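Local coordinates for ABC transporter periplasmic substrate-binding protein (Desulfovibrio alaskensis, PDB 5MY5) that probably captures tungstate in the periplasm with high selectivity and delivers it to an ABC transporter for uptake, at residues 39-44 / 259-264; 103-108 / 222-227. The protein carries 2 engineered substitutions. All coordinates share one frame; numbering follows the deposited sequence.

How the contacts relate
Contact 2 (103-108 / 222-227) lies near the middle of the chain and is nested inside the long loop closed by contact 1 (39-44 / 259-264), nearer the surface; their centres are about 13 Å apart. They touch directly, L41 CD2 lying 3.6 Å from M103 CE. Contact 2 pairs two strands of the mixed sheet; contact 1 reaches the same sheet at strand 266-271, whose F269 meets T39, L41 and F261 of contact 1 and M103, N105 and Y224 of contact 2. T36 is a second bridge, hydrogen-bonded to T39 and to Y224. Contact 1 thus brings the C-terminal part back onto the start of the fold, beside strands consistent with the connection between the two lobes of a periplasmic binding protein.

Contact 1: 39-44 / 259-264; sequences TGLLDD and GDFKLM
F261, in the turn after helix 252-260, packs its ring against the ST turn of T39 to L41, the junction between helix 34-39 and helix 41-53 in a PBP-type fold. The turn is closed by L41 N, which donates to T39 OG1 at 3.1 Å in a nearly straight bond. That hydroxyl is also hydrogen-bonded to T36 O, one turn back in helix 34-39. Between T39 and L41, G40 has positive phi (79°) and serves as the N-cap of helix 41-53.

L41, T39 and D44 meet the phenyl ring from different sides. L41 reaches over one face: its CG lies anti to the backbone N, and chi2 of 67° turns CD1 over the ring, where it makes a CH-pi contact 4.0 Å from the F261 ring centroid, displaced toward the CG side. Near the ring plane, the carbonyl T39 O comes to the edge, 3.4 Å from F261 CZ. D44 also approaches an edge, where D44 CG lies 4.0 Å from F261 CE1 and the carboxylate stands steeply to the ring, 79° between planes. No hydrogen bond crosses this contact, so van der Waals and CH-pi packing carry it, with F269 of strand 266-271 touching T39, L41 and F261 as well. Further along the chain, L263 adds a lighter touch, its CD1 methyl 4.2 Å from T39 O.

Contact 2: 103-108 / 222-227; sequences MYNDFV and NQYSAI
Strands 103-108 and 222-227 run antiparallel, 151° between their directions and 4.6 Å apart at the axes, with N105 opposite N222 as a hydrogen-bonded pair and Y104 opposite Q223 as a non-hydrogen-bonded one. Y224 N donates to M103 O at 2.8 Å, and N222 N donates to N105 O at the same 2.8 Å; the return bond from N105 N to N222 O is weak. Strand 100-112 is long and pairs here with 221-228 near the middle of the chain, consistent with strands linking the two lobes of a periplasmic binding protein.

On the face carrying N105, N222 and Y224 the two amides lie side by side, pointing the same way and only 17° from coplanar. N222 ND2 donates to N105 OD1 at 2.8 Å, its N-H meeting an in-plane lone pair of that oxygen, while N222 OD1 makes a weak hydrogen bond with H82 ND1. N105 OD1 also reaches the edge of the Y224 ring, 3.6 Å from Y224 CE1. M103 takes one face of that ring with its terminal methyl, M103 CE being 3.8 Å from Y224 CG, while SD makes an oblique Met-aromatic contact. At the other end of the patch F107 CE2 packs 3.8 Å from N222 CB.

A water 2.7 Å from Y224 OH accepts a weak bond from N105 ND2, and the same hydroxyl is hydrogen-bonded to T36. On the other face, Q223 NE2 donates to Y224 O and OE1 is hydrogen-bonded to N272 ND2.

The N105 carboxamide is thus held by N222 at its oxygen and loosely by water at its nitrogen, which should restrict its flipping and tie this strand pair together by side chain as well as backbone.

Contact 1: 39-44 / 259-264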
loop_
_atom_site.group_PDB
_atom_site.type_symbol
_atom_site.label_atom_id
_atom_site.label_comp_id
_atom_site.label_asym_id
_atom_site.label_seq_id
_atom_site.Cartn_x
_atom_site.Cartn_y
_atom_site.Cartn_z
ATOM N N THR A 39 4.614 7.948 1.836
ATOM C CA THR A 39 5.036 8.069 0.433
ATOM C C THR A 39 5.288 9.529 0.085
ATOM O O THR A 39 5.934 9.800 -0.918
ATOM C CB THR A 39 3.969 7.575 -0.594
ATOM O OG1 THR A 39 2.762 8.370 -0.530
ATOM C CG2 THR A 39 3.608 6.076 -0.355
ATOM N N GLY A 40 4.623 10.424 0.799
ATOM C CA GLY A 40 4.644 11.858 0.506
ATOM C C GLY A 40 3.759 12.324 -0.639
ATOM O O GLY A 40 3.766 13.526 -0.970
ATOM N N LEU A 41 2.978 11.417 -1.237
ATOM C CA LEU A 41 2.078 11.768 -2.347
ATOM C C LEU A 41 1.151 12.941 -1.971
ATOM O O LEU A 41 0.976 13.819 -2.819
ATOM C CB LEU A 41 1.264 10.562 -2.789
ATOM C CG LEU A 41 0.264 10.847 -3.942
ATOM C CD1 LEU A 41 0.952 11.163 -5.210
ATOM C CD2 LEU A 41 -0.716 9.660 -4.097
ATOM N N LEU A 42 0.527 12.908 -0.834
ATOM C CA LEU A 42 -0.437 13.943 -0.441
ATOM C C LEU A 42 0.231 15.292 -0.232
ATOM O O LEU A 42 -0.369 16.317 -0.492
ATOM C CB LEU A 42 -1.204 13.559 0.843
ATOM C CG LEU A 42 -2.187 12.387 0.620
ATOM C CD1 LEU A 42 -2.749 11.963 1.947
ATOM C CD2 LEU A 42 -3.311 12.725 -0.370
ATOM N N ASP A 43 1.509 15.295 0.193
ATOM C CA ASP A 43 2.239 16.574 0.295
ATOM C C ASP A 43 2.411 17.213 -1.056
ATOM O O ASP A 43 2.501 18.446 -1.101
ATOM C CB ASP A 43 3.605 16.358 0.927
ATOM C CG ASP A 43 3.512 15.863 2.326
ATOM O OD1 ASP A 43 2.808 16.433 3.134
ATOM O OD2 ASP A 43 4.186 14.871 2.688
ATOM N N ASP A 44 2.534 16.440 -2.109
ATOM C CA ASP A 44 2.534 16.967 -3.481
ATOM C C ASP A 44 1.185 17.329 -3.997
ATOM O O ASP A 44 1.005 18.362 -4.657
ATOM C CB ASP A 44 3.139 15.915 -4.430
ATOM C CG ASP A 44 4.494 16.261 -4.914
ATOM O OD1 ASP A 44 5.372 16.559 -4.054
ATOM O OD2 ASP A 44 4.654 16.195 -6.156
ATOM N N GLY A 259 0.562 9.409 -11.746
ATOM C CA GLY A 259 1.453 8.508 -12.521
ATOM C C GLY A 259 2.868 9.059 -12.669
ATOM O O GLY A 259 3.932 8.298 -12.637
ATOM N N ASP A 260 2.965 10.381 -12.758
ATOM C CA ASP A 260 4.289 11.036 -12.772
ATOM C C ASP A 260 4.992 11.291 -11.442
ATOM O O ASP A 260 6.144 11.701 -11.420
ATOM C CB ASP A 260 4.109 12.369 -13.508
ATOM C CG ASP A 260 3.906 12.181 -14.995
ATOM O OD1 ASP A 260 4.129 11.093 -15.490
ATOM O OD2 ASP A 260 3.458 13.144 -15.644
ATOM N N PHE A 261 4.345 10.995 -10.304
ATOM C CA PHE A 261 4.943 11.177 -8.991
ATOM C C PHE A 261 6.116 10.242 -8.853
ATOM O O PHE A 261 6.065 9.105 -9.308
ATOM C CB PHE A 261 3.903 10.869 -7.863
ATOM C CG PHE A 261 4.449 10.970 -6.478
ATOM C CD1 PHE A 261 4.674 12.194 -5.902
ATOM C CD2 PHE A 261 4.821 9.831 -5.756
ATOM C CE1 PHE A 261 5.182 12.327 -4.632
ATOM C CE2 PHE A 261 5.328 10.004 -4.484
ATOM C CZ PHE A 261 5.517 11.203 -3.936
ATOM N N LYS A 262 7.167 10.753 -8.317
ATOM C CA LYS A 262 8.426 9.992 -8.071
ATOM C C LYS A 262 8.825 10.008 -6.667
ATOM O O LYS A 262 8.763 11.025 -5.979
ATOM C CB LYS A 262 9.631 10.658 -8.800
ATOM C CG LYS A 262 9.392 10.966 -10.250
ATOM C CD LYS A 262 9.532 9.732 -11.059
ATOM C CE LYS A 262 9.165 10.046 -12.523
ATOM N NZ LYS A 262 8.986 8.805 -13.193
ATOM N N LEU A 263 9.328 8.875 -6.194
ATOM C CA LEU A 263 10.027 8.769 -4.956
ATOM C C LEU A 263 11.486 8.505 -5.230
ATOM O O LEU A 263 11.779 7.551 -5.935
ATOM C CB LEU A 263 9.400 7.570 -4.147
ATOM C CG LEU A 263 10.067 7.351 -2.804
ATOM C CD1 LEU A 263 9.855 8.512 -1.848
ATOM C CD2 LEU A 263 9.680 6.013 -2.105
ATOM N N MET A 264 12.351 9.428 -4.807
ATOM C CA MET A 264 13.778 9.379 -5.131
ATOM C C MET A 264 13.979 9.064 -6.603
ATOM O O MET A 264 14.756 8.213 -7.008
ATOM C CB MET A 264 14.511 8.399 -4.252
ATOM C CG MET A 264 14.401 8.851 -2.834
ATOM S SD MET A 264 15.106 7.702 -1.668
ATOM C CE MET A 264 14.577 8.583 -0.214
#

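Contact 2: 103-108 / 222-227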
loop_
_atom_site.group_PDB
_atom_site.type_symbol
_atom_site.label_atom_id
_atom_site.label_comp_id
_atom_site.label_asym_id
_atom_site.label_seq_id
_atom_site.Cartn_x
_atom_site.Cartn_y
_atom_site.Cartn_z
ATOM N N MET A 103 -5.740 4.745 -7.901
ATOM C CA MET A 103 -4.431 4.323 -8.255
ATOM C C MET A 103 -4.004 3.138 -7.405
ATOM O O MET A 103 -4.664 2.846 -6.443
ATOM C CB MET A 103 -3.393 5.395 -8.042
ATOM C CG MET A 103 -3.170 5.896 -6.680
ATOM S SD MET A 103 -4.397 6.918 -5.856
ATOM C CE MET A 103 -3.475 7.340 -4.429
ATOM N N TYR A 104 -2.935 2.500 -7.809
ATOM C CA TYR A 104 -2.320 1.502 -6.911
ATOM C C TYR A 104 -0.834 1.703 -6.780
ATOM O O TYR A 104 -0.196 2.102 -7.766
ATOM C CB TYR A 104 -2.607 0.079 -7.360
ATOM C CG TYR A 104 -2.184 -0.300 -8.808
ATOM C CD1 TYR A 104 -0.966 -0.900 -9.048
ATOM C CD2 TYR A 104 -3.044 -0.143 -9.903
ATOM C CE1 TYR A 104 -0.555 -1.284 -10.308
ATOM C CE2 TYR A 104 -2.662 -0.619 -11.162
ATOM C CZ TYR A 104 -1.395 -1.147 -11.338
ATOM O OH TYR A 104 -0.922 -1.547 -12.553
ATOM N N ASN A 105 -0.245 1.416 -5.637
ATOM C CA ASN A 105 1.174 1.116 -5.526
ATOM C C ASN A 105 1.295 -0.432 -5.419
ATOM O O ASN A 105 0.346 -1.136 -5.742
ATOM C CB ASN A 105 1.910 1.924 -4.458
ATOM C CG ASN A 105 1.293 1.808 -3.062
ATOM O OD1 ASN A 105 0.338 1.070 -2.878
ATOM N ND2 ASN A 105 1.794 2.582 -2.083
ATOM N N ASP A 106 2.488 -0.896 -5.267
ATOM C CA ASP A 106 2.650 -2.327 -5.315
ATOM C C ASP A 106 3.685 -2.836 -4.362
ATOM O O ASP A 106 4.473 -2.140 -3.804
ATOM C CB ASP A 106 2.902 -2.835 -6.743
ATOM C CG ASP A 106 4.250 -2.410 -7.302
ATOM O OD1 ASP A 106 4.916 -1.458 -6.820
ATOM O OD2 ASP A 106 4.664 -3.010 -8.344
ATOM N N PHE A 107 3.648 -4.155 -4.210
ATOM C CA PHE A 107 4.599 -4.903 -3.436
ATOM C C PHE A 107 5.516 -5.695 -4.348
ATOM O O PHE A 107 5.100 -6.026 -5.395
ATOM C CB PHE A 107 3.854 -5.867 -2.453
ATOM C CG PHE A 107 3.071 -5.139 -1.374
ATOM C CD1 PHE A 107 3.656 -4.781 -0.238
ATOM C CD2 PHE A 107 1.695 -4.906 -1.581
ATOM C CE1 PHE A 107 2.895 -4.085 0.773
ATOM C CE2 PHE A 107 0.937 -4.289 -0.583
ATOM C CZ PHE A 107 1.564 -3.851 0.536
ATOM N N VAL A 108 6.679 -6.038 -3.858
ATOM C CA VAL A 108 7.701 -6.836 -4.619
ATOM C C VAL A 108 8.335 -7.869 -3.714
ATOM O O VAL A 108 8.390 -7.703 -2.473
ATOM C CB VAL A 108 8.736 -5.914 -5.281
ATOM C CG1 VAL A 108 8.081 -4.931 -6.318
ATOM C CG2 VAL A 108 9.478 -5.182 -4.304
ATOM N N ASN A 222 -1.584 -2.833 -4.692
ATOM C CA ASN A 222 -2.149 -2.238 -3.490
ATOM C C ASN A 222 -3.111 -1.160 -3.950
ATOM O O ASN A 222 -2.693 0.024 -4.048
ATOM C CB ASN A 222 -1.043 -1.740 -2.602
ATOM C CG ASN A 222 -1.535 -1.270 -1.196
ATOM O OD1 ASN A 222 -2.367 -1.937 -0.594
ATOM N ND2 ASN A 222 -1.001 -0.137 -0.701
ATOM N N GLN A 223 -4.353 -1.532 -4.178
ATOM C CA GLN A 223 -5.371 -0.666 -4.783
ATOM C C GLN A 223 -5.813 0.405 -3.722
ATOM O O GLN A 223 -6.301 0.074 -2.645
ATOM C CB GLN A 223 -6.582 -1.405 -5.232
ATOM C CG GLN A 223 -7.595 -0.530 -5.929
ATOM C CD GLN A 223 -7.075 0.065 -7.208
ATOM O OE1 GLN A 223 -6.613 -0.662 -8.121
ATOM N NE2 GLN A 223 -7.171 1.377 -7.345
ATOM N N TYR A 224 -5.706 1.702 -4.115
ATOM C CA TYR A 224 -6.303 2.792 -3.377
ATOM C C TYR A 224 -7.683 3.175 -3.857
ATOM O O TYR A 224 -7.895 3.251 -5.126
ATOM C CB TYR A 224 -5.470 4.049 -3.526
ATOM C CG TYR A 224 -4.374 4.098 -2.583
ATOM C CD1 TYR A 224 -3.221 3.351 -2.790
ATOM C CD2 TYR A 224 -4.456 4.870 -1.447
ATOM C CE1 TYR A 224 -2.168 3.385 -1.881
ATOM C CE2 TYR A 224 -3.438 4.919 -0.530
ATOM C CZ TYR A 224 -2.263 4.179 -0.744
ATOM O OH TYR A 224 -1.261 4.245 0.173
ATOM N N SER A 225 -8.570 3.488 -2.907
ATOM C CA SER A 225 -9.867 4.076 -3.212
ATOM C C SER A 225 -10.152 5.257 -2.303
ATOM O O SER A 225 -9.723 5.269 -1.138
ATOM C CB SER A 225 -10.948 3.050 -3.058
ATOM O OG SER A 225 -10.665 1.963 -3.926
ATOM N N ALA A 226 -10.950 6.184 -2.830
ATOM C CA ALA A 226 -11.524 7.221 -1.992
ATOM C C ALA A 226 -12.940 6.865 -1.661
ATOM O O ALA A 226 -13.668 6.269 -2.522
ATOM C CB ALA A 226 -11.488 8.597 -2.685
ATOM N N ILE A 227 -13.357 7.189 -0.443
ATOM C CA ILE A 227 -14.757 6.903 -0.014
ATOM C C ILE A 227 -15.253 8.086 0.775
ATOM O O ILE A 227 -14.861 8.330 1.915
ATOM C CB ILE A 227 -14.761 5.671 0.947
ATOM C CG1 ILE A 227 -14.117 4.458 0.286
ATOM C CG2 ILE A 227 -16.205 5.350 1.283
ATOM C CD1 ILE A 227 -13.775 3.300 1.247
HETATM O O HOH W 1 0.382 2.192 0.950
#